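Matching sites in peptidoglycan recognition protein SA CG11709-PA from Drosophila melanogaster, a protein that binds peptidoglycan of Gram-positive bacteria, activates the Toll pathway in innate immunity and shows muramoyltetrapeptide carboxypeptidase activity (PDB 1S2J (chain A, 2.20 Å), residues Phe104-Asp109 and Asp148-Ala153), and in its relative peptidoglycan-recognition protein from Apis mellifera (PDB 5XZ3 (chain B, 1.86 Å), residues Phe74-Asp79 and Asn118-Ala123). Both blocks share one frame: the second was fitted to the first on N, CA, C and O of the twelve residues, RMSD 0.56 Å. Numbering follows each deposited sequence.

Structure 1 (1S2J); sequences FLIGND and DAALQA.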
loop_
_atom_site.group_PDB
_atom_site.type_symbol
_atom_site.label_atom_id
_atom_site.label_comp_id
_atom_site.label_asym_id
_atom_site.label_seq_id
_atom_site.Cartn_x
_atom_site.Cartn_y
_atom_site.Cartn_z
ATOM N N PHE A 104 -2.081 -0.810 3.036
ATOM C CA PHE A 104 -1.956 -2.241 2.780
ATOM C C PHE A 104 -0.569 -2.537 2.270
ATOM O O PHE A 104 0.089 -1.659 1.732
ATOM C CB PHE A 104 -2.983 -2.729 1.744
ATOM C CG PHE A 104 -4.412 -2.577 2.186
ATOM C CD1 PHE A 104 -5.192 -1.553 1.684
ATOM C CD2 PHE A 104 -4.968 -3.451 3.129
ATOM C CE1 PHE A 104 -6.515 -1.388 2.086
ATOM C CE2 PHE A 104 -6.287 -3.300 3.539
ATOM C CZ PHE A 104 -7.062 -2.257 3.010
ATOM N N LEU A 105 -0.114 -3.768 2.467
ATOM C CA LEU A 105 1.193 -4.190 1.944
ATOM C C LEU A 105 1.075 -5.584 1.362
ATOM O O LEU A 105 0.370 -6.423 1.897
ATOM C CB LEU A 105 2.289 -4.157 3.028
ATOM C CG LEU A 105 2.626 -2.820 3.685
ATOM C CD1 LEU A 105 1.749 -2.576 4.932
ATOM C CD2 LEU A 105 4.103 -2.743 4.049
ATOM N N ILE A 106 1.775 -5.847 0.274
ATOM C CA ILE A 106 1.574 -7.101 -0.460
ATOM C C ILE A 106 2.878 -7.875 -0.609
ATOM O O ILE A 106 3.872 -7.337 -1.094
ATOM C CB ILE A 106 0.922 -6.821 -1.864
ATOM C CG1 ILE A 106 -0.396 -6.053 -1.686
ATOM C CG2 ILE A 106 0.671 -8.124 -2.631
ATOM C CD1 ILE A 106 -1.072 -5.638 -2.983
ATOM N N GLY A 107 2.861 -9.143 -0.193
ATOM C CA GLY A 107 4.056 -9.973 -0.232
ATOM C C GLY A 107 4.127 -10.822 -1.490
ATOM O O GLY A 107 3.136 -10.930 -2.248
ATOM N N ASN A 108 5.295 -11.429 -1.710
ATOM C CA ASN A 108 5.522 -12.338 -2.842
ATOM C C ASN A 108 4.476 -13.465 -2.881
ATOM O O ASN A 108 4.094 -13.923 -3.960
ATOM C CB ASN A 108 6.978 -12.873 -2.821
ATOM C CG ASN A 108 7.141 -14.248 -3.518
ATOM O OD1 ASN A 108 7.904 -15.128 -3.056
ATOM N ND2 ASN A 108 6.459 -14.423 -4.644
ATOM N N ASP A 109 3.987 -13.862 -1.702
ATOM C CA ASP A 109 2.910 -14.841 -1.576
ATOM C C ASP A 109 1.565 -14.404 -2.178
ATOM O O ASP A 109 0.658 -15.215 -2.305
ATOM C CB ASP A 109 2.694 -15.238 -0.105
ATOM C CG ASP A 109 2.675 -14.035 0.843
ATOM O OD1 ASP A 109 2.843 -14.266 2.066
ATOM O OD2 ASP A 109 2.507 -12.840 0.470
ATOM N N ASP A 148 3.932 -12.592 -9.824
ATOM C CA ASP A 148 2.604 -12.559 -10.454
ATOM C C ASP A 148 1.466 -12.573 -9.433
ATOM O O ASP A 148 0.492 -11.849 -9.610
ATOM C CB ASP A 148 2.425 -13.690 -11.471
ATOM C CG ASP A 148 3.159 -13.415 -12.770
ATOM O OD1 ASP A 148 3.787 -12.335 -12.878
ATOM O OD2 ASP A 148 3.173 -14.208 -13.735
ATOM N N ALA A 149 1.600 -13.383 -8.376
ATOM C CA ALA A 149 0.599 -13.438 -7.304
ATOM C C ALA A 149 0.391 -12.078 -6.617
ATOM O O ALA A 149 -0.759 -11.673 -6.378
ATOM C CB ALA A 149 0.940 -14.532 -6.281
ATOM N N ALA A 150 1.488 -11.369 -6.337
ATOM C CA ALA A 150 1.413 -10.029 -5.746
ATOM C C ALA A 150 0.673 -9.052 -6.667
ATOM O O ALA A 150 -0.238 -8.343 -6.226
ATOM C CB ALA A 150 2.784 -9.514 -5.416
ATOM N N LEU A 151 1.051 -9.035 -7.944
ATOM C CA LEU A 151 0.393 -8.179 -8.942
ATOM C C LEU A 151 -1.095 -8.487 -9.081
ATOM O O LEU A 151 -1.905 -7.569 -9.171
ATOM C CB LEU A 151 1.092 -8.270 -10.314
ATOM C CG LEU A 151 2.532 -7.741 -10.388
ATOM C CD1 LEU A 151 3.174 -8.091 -11.715
ATOM C CD2 LEU A 151 2.562 -6.237 -10.159
ATOM N N GLN A 152 -1.463 -9.765 -9.045
ATOM C CA GLN A 152 -2.883 -10.119 -9.152
ATOM C C GLN A 152 -3.682 -9.773 -7.895
ATOM O O GLN A 152 -4.844 -9.332 -7.981
ATOM C CB GLN A 152 -3.080 -11.594 -9.527
ATOM C CG GLN A 152 -4.551 -11.964 -9.844
ATOM C CD GLN A 152 -5.084 -11.234 -11.069
ATOM O OE1 GLN A 152 -4.406 -11.185 -12.100
ATOM N NE2 GLN A 152 -6.285 -10.661 -10.963
ATOM N N ALA A 153 -3.063 -9.992 -6.736
ATOM C CA ALA A 153 -3.686 -9.657 -5.452
ATOM C C ALA A 153 -4.026 -8.169 -5.393
ATOM O O ALA A 153 -5.099 -7.779 -4.923
ATOM C CB ALA A 153 -2.763 -10.050 -4.291
#
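The CB methyl of Ala-149 lies over the flat face of the Asp-109 carbonyl, 4.0 Å from its O. It also lies ahead of Asn-108 O at 4.0 Å, tilted out of that carbonyl's plane. The Asp-109 side chain sets out away from the helix. Its OD1 is hydrogen-bonded to Tyr-113 OH and Gly-76 N, and its OD2 to Ile-111 N. A third carbonyl, Gly-107 O, stands 3.5 Å from Ala-150 CB. Ile-106 supplies the apolar part. Its CG2, anti to the backbone N, reaches Ala-150 CB at 3.8 Å and Ala-153 CB at 4.3 Å. Ser-147 OG is hydrogen-bonded to both Asn-108 O and Ala-150 N. The contact joins the end of strand 104-106 in the mixed sheet of this amidase-family fold to the first turns of helix 148-163, away from the peptidoglycan-binding regions.

Comparison
At Ala-150(A) / Met-120(B), both buried, the CB atoms coincide within the error. CG, SD and CE of Met-120(B) come in without counterpart in Ala-150(A). The touch on the isoleucine is kept: CB lies 3.8 Å from CG2 of Ile-106(A) and likewise 3.8 Å from CG2 of Ile-76(B). The touch on the glycine carbonyl is kept too, with Ala-150(A) CB 3.5 Å from Gly-107(A) O and Met-120(B) CB 4.6 Å from Gly-77(B) O. The added CG, SD and CE lie against the backbone of Ile-76(B) to Gly-78(B) and probably tighten the packing there. At Ala-149(A) / Lys-119(B), both exposed, the CB atoms again coincide within the error. CG, CD, CE and NZ are added and probably bring a positive charge. The touches on Asn-108(A) / Gly-78(B) and Asp-109(A) / Asp-79(B) remain. The CA atoms of Asp-109(A) and Asp-79(B) stand 0.9 Å apart after superposition. The Asn-108(A) side chain is absent at Gly-78(B). Asp-148(A) is exchanged for Asn-118(B), a carboxylate for a neutral amide; OD2 and ND2 fall 1.0 Å apart after superposition. Gln-152(A) becomes Asn-122(B): CB stays, chi1 turns from -172° to -71°, and CG, CD, OE1 and NE2 of Gln-152(A) have no counterpart.

Structure 2 (5XZ3); sequences FLIGGD and NKMLNA.
CD of Lys-119 lies over the flat face of the Asp-79 carbonyl, 3.8 Å from its O. It also lies ahead of Gly-78 O at 3.7 Å, tilted out of that carbonyl's plane. The Asp-79 side chain sets out away from the helix. Its OD2 is hydrogen-bonded to Tyr-83 OH and Asn-81 ND2; OD1 is also hydrogen-bonded, to a residue close by in the chain. Gly-77 O stands 3.5 Å from Met-120 CG. The methionine bends at its last torsion (chi3 85°), which carries CE to 3.4 Å from Ile-76 O. Ile-76 supplies the apolar part. Its CG2, anti to the backbone N, reaches Met-120 CB at 3.8 Å and Ala-123 CB at 4.2 Å. Ser-117 OG is hydrogen-bonded to Met-120 N. Met-120 is buried, with SD 3.9 Å from Gly-78 CA, and also touches Phe-111.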
loop_
_atom_site.group_PDB
_atom_site.type_symbol
_atom_site.label_atom_id
_atom_site.label_comp_id
_atom_site.label_asym_id
_atom_site.label_seq_id
_atom_site.Cartn_x
_atom_site.Cartn_y
_atom_site.Cartn_z
ATOM N N PHE B 74 -2.039 -0.801 2.784
ATOM C CA PHE B 74 -1.959 -2.245 2.582
ATOM C C PHE B 74 -0.587 -2.645 2.074
ATOM O O PHE B 74 0.087 -1.861 1.393
ATOM C CB PHE B 74 -3.025 -2.706 1.592
ATOM C CG PHE B 74 -4.426 -2.481 2.062
ATOM C CD1 PHE B 74 -5.051 -3.412 2.908
ATOM C CD2 PHE B 74 -5.118 -1.320 1.703
ATOM C CE1 PHE B 74 -6.359 -3.200 3.378
ATOM C CE2 PHE B 74 -6.417 -1.109 2.170
ATOM C CZ PHE B 74 -7.036 -2.056 2.993
ATOM N N LEU B 75 -0.185 -3.875 2.375
ATOM C CA LEU B 75 1.105 -4.389 1.890
ATOM C C LEU B 75 0.849 -5.695 1.139
ATOM O O LEU B 75 -0.073 -6.433 1.470
ATOM C CB LEU B 75 2.110 -4.577 3.036
ATOM C CG LEU B 75 2.471 -3.276 3.779
ATOM C CD1 LEU B 75 1.590 -3.149 5.018
ATOM C CD2 LEU B 75 3.938 -3.254 4.174
ATOM N N ILE B 76 1.643 -5.938 0.098
ATOM C CA ILE B 76 1.516 -7.145 -0.719
ATOM C C ILE B 76 2.808 -7.948 -0.498
ATOM O O ILE B 76 3.895 -7.455 -0.765
ATOM C CB ILE B 76 1.326 -6.820 -2.234
ATOM C CG1 ILE B 76 0.178 -5.815 -2.513
ATOM C CG2 ILE B 76 1.193 -8.094 -3.083
ATOM C CD1 ILE B 76 -1.223 -6.177 -2.034
ATOM N N GLY B 77 2.675 -9.165 0.016
ATOM C CA GLY B 77 3.827 -10.050 0.235
ATOM C C GLY B 77 4.091 -10.897 -0.998
ATOM O O GLY B 77 3.198 -11.096 -1.817
ATOM N N GLY B 78 5.318 -11.407 -1.125
ATOM C CA GLY B 78 5.671 -12.336 -2.213
ATOM C C GLY B 78 4.935 -13.654 -2.112
ATOM O O GLY B 78 4.934 -14.446 -3.054
ATOM N N ASP B 79 4.289 -13.885 -0.969
ATOM C CA ASP B 79 3.367 -15.009 -0.803
ATOM C C ASP B 79 2.061 -14.825 -1.586
ATOM O O ASP B 79 1.265 -15.760 -1.698
ATOM C CB ASP B 79 3.080 -15.259 0.687
ATOM C CG ASP B 79 2.440 -14.052 1.400
ATOM O OD1 ASP B 79 2.382 -12.935 0.852
ATOM O OD2 ASP B 79 1.989 -14.228 2.546
ATOM N N ASN B 118 3.372 -12.458 -10.817
ATOM C CA ASN B 118 1.955 -12.469 -11.174
ATOM C C ASN B 118 1.018 -12.472 -9.970
ATOM O O ASN B 118 0.057 -11.704 -9.946
ATOM C CB ASN B 118 1.642 -13.657 -12.076
ATOM C CG ASN B 118 2.082 -13.427 -13.497
ATOM O OD1 ASN B 118 2.203 -12.291 -13.939
ATOM N ND2 ASN B 118 2.323 -14.509 -14.225
ATOM N N LYS B 119 1.312 -13.312 -8.980
ATOM C CA LYS B 119 0.482 -13.383 -7.778
ATOM C C LYS B 119 0.450 -12.083 -6.962
ATOM O O LYS B 119 -0.602 -11.732 -6.427
ATOM C CB LYS B 119 0.810 -14.607 -6.917
ATOM C CG LYS B 119 2.195 -14.661 -6.297
ATOM C CD LYS B 119 2.310 -15.827 -5.308
ATOM C CE LYS B 119 2.387 -17.166 -6.016
ATOM N NZ LYS B 119 1.951 -18.277 -5.130
ATOM N N MET B 120 1.574 -11.361 -6.911
ATOM C CA MET B 120 1.618 -10.035 -6.265
ATOM C C MET B 120 0.771 -8.989 -7.010
ATOM O O MET B 120 -0.062 -8.319 -6.384
ATOM C CB MET B 120 3.049 -9.515 -6.102
ATOM C CG MET B 120 3.914 -10.302 -5.134
ATOM S SD MET B 120 5.562 -9.575 -5.001
ATOM C CE MET B 120 5.262 -8.309 -3.766
ATOM N N LEU B 121 0.985 -8.844 -8.323
ATOM C CA LEU B 121 0.186 -7.917 -9.136
ATOM C C LEU B 121 -1.303 -8.221 -9.081
ATOM O O LEU B 121 -2.126 -7.308 -8.935
ATOM C CB LEU B 121 0.611 -7.956 -10.602
ATOM C CG LEU B 121 1.732 -7.063 -11.097
ATOM C CD1 LEU B 121 1.948 -7.497 -12.538
ATOM C CD2 LEU B 121 1.362 -5.582 -10.992
ATOM N N ASN B 122 -1.643 -9.503 -9.186
ATOM C CA ASN B 122 -3.056 -9.923 -9.158
ATOM C C ASN B 122 -3.714 -9.617 -7.815
ATOM O O ASN B 122 -4.853 -9.161 -7.796
ATOM C CB ASN B 122 -3.208 -11.403 -9.525
ATOM C CG ASN B 122 -2.946 -11.672 -11.007
ATOM O OD1 ASN B 122 -2.942 -10.764 -11.837
ATOM N ND2 ASN B 122 -2.719 -12.926 -11.334
ATOM N N ALA B 123 -2.993 -9.839 -6.710
ATOM C CA ALA B 123 -3.458 -9.433 -5.357
ATOM C C ALA B 123 -3.728 -7.928 -5.234
ATOM O O ALA B 123 -4.779 -7.537 -4.750
ATOM C CB ALA B 123 -2.478 -9.867 -4.277
#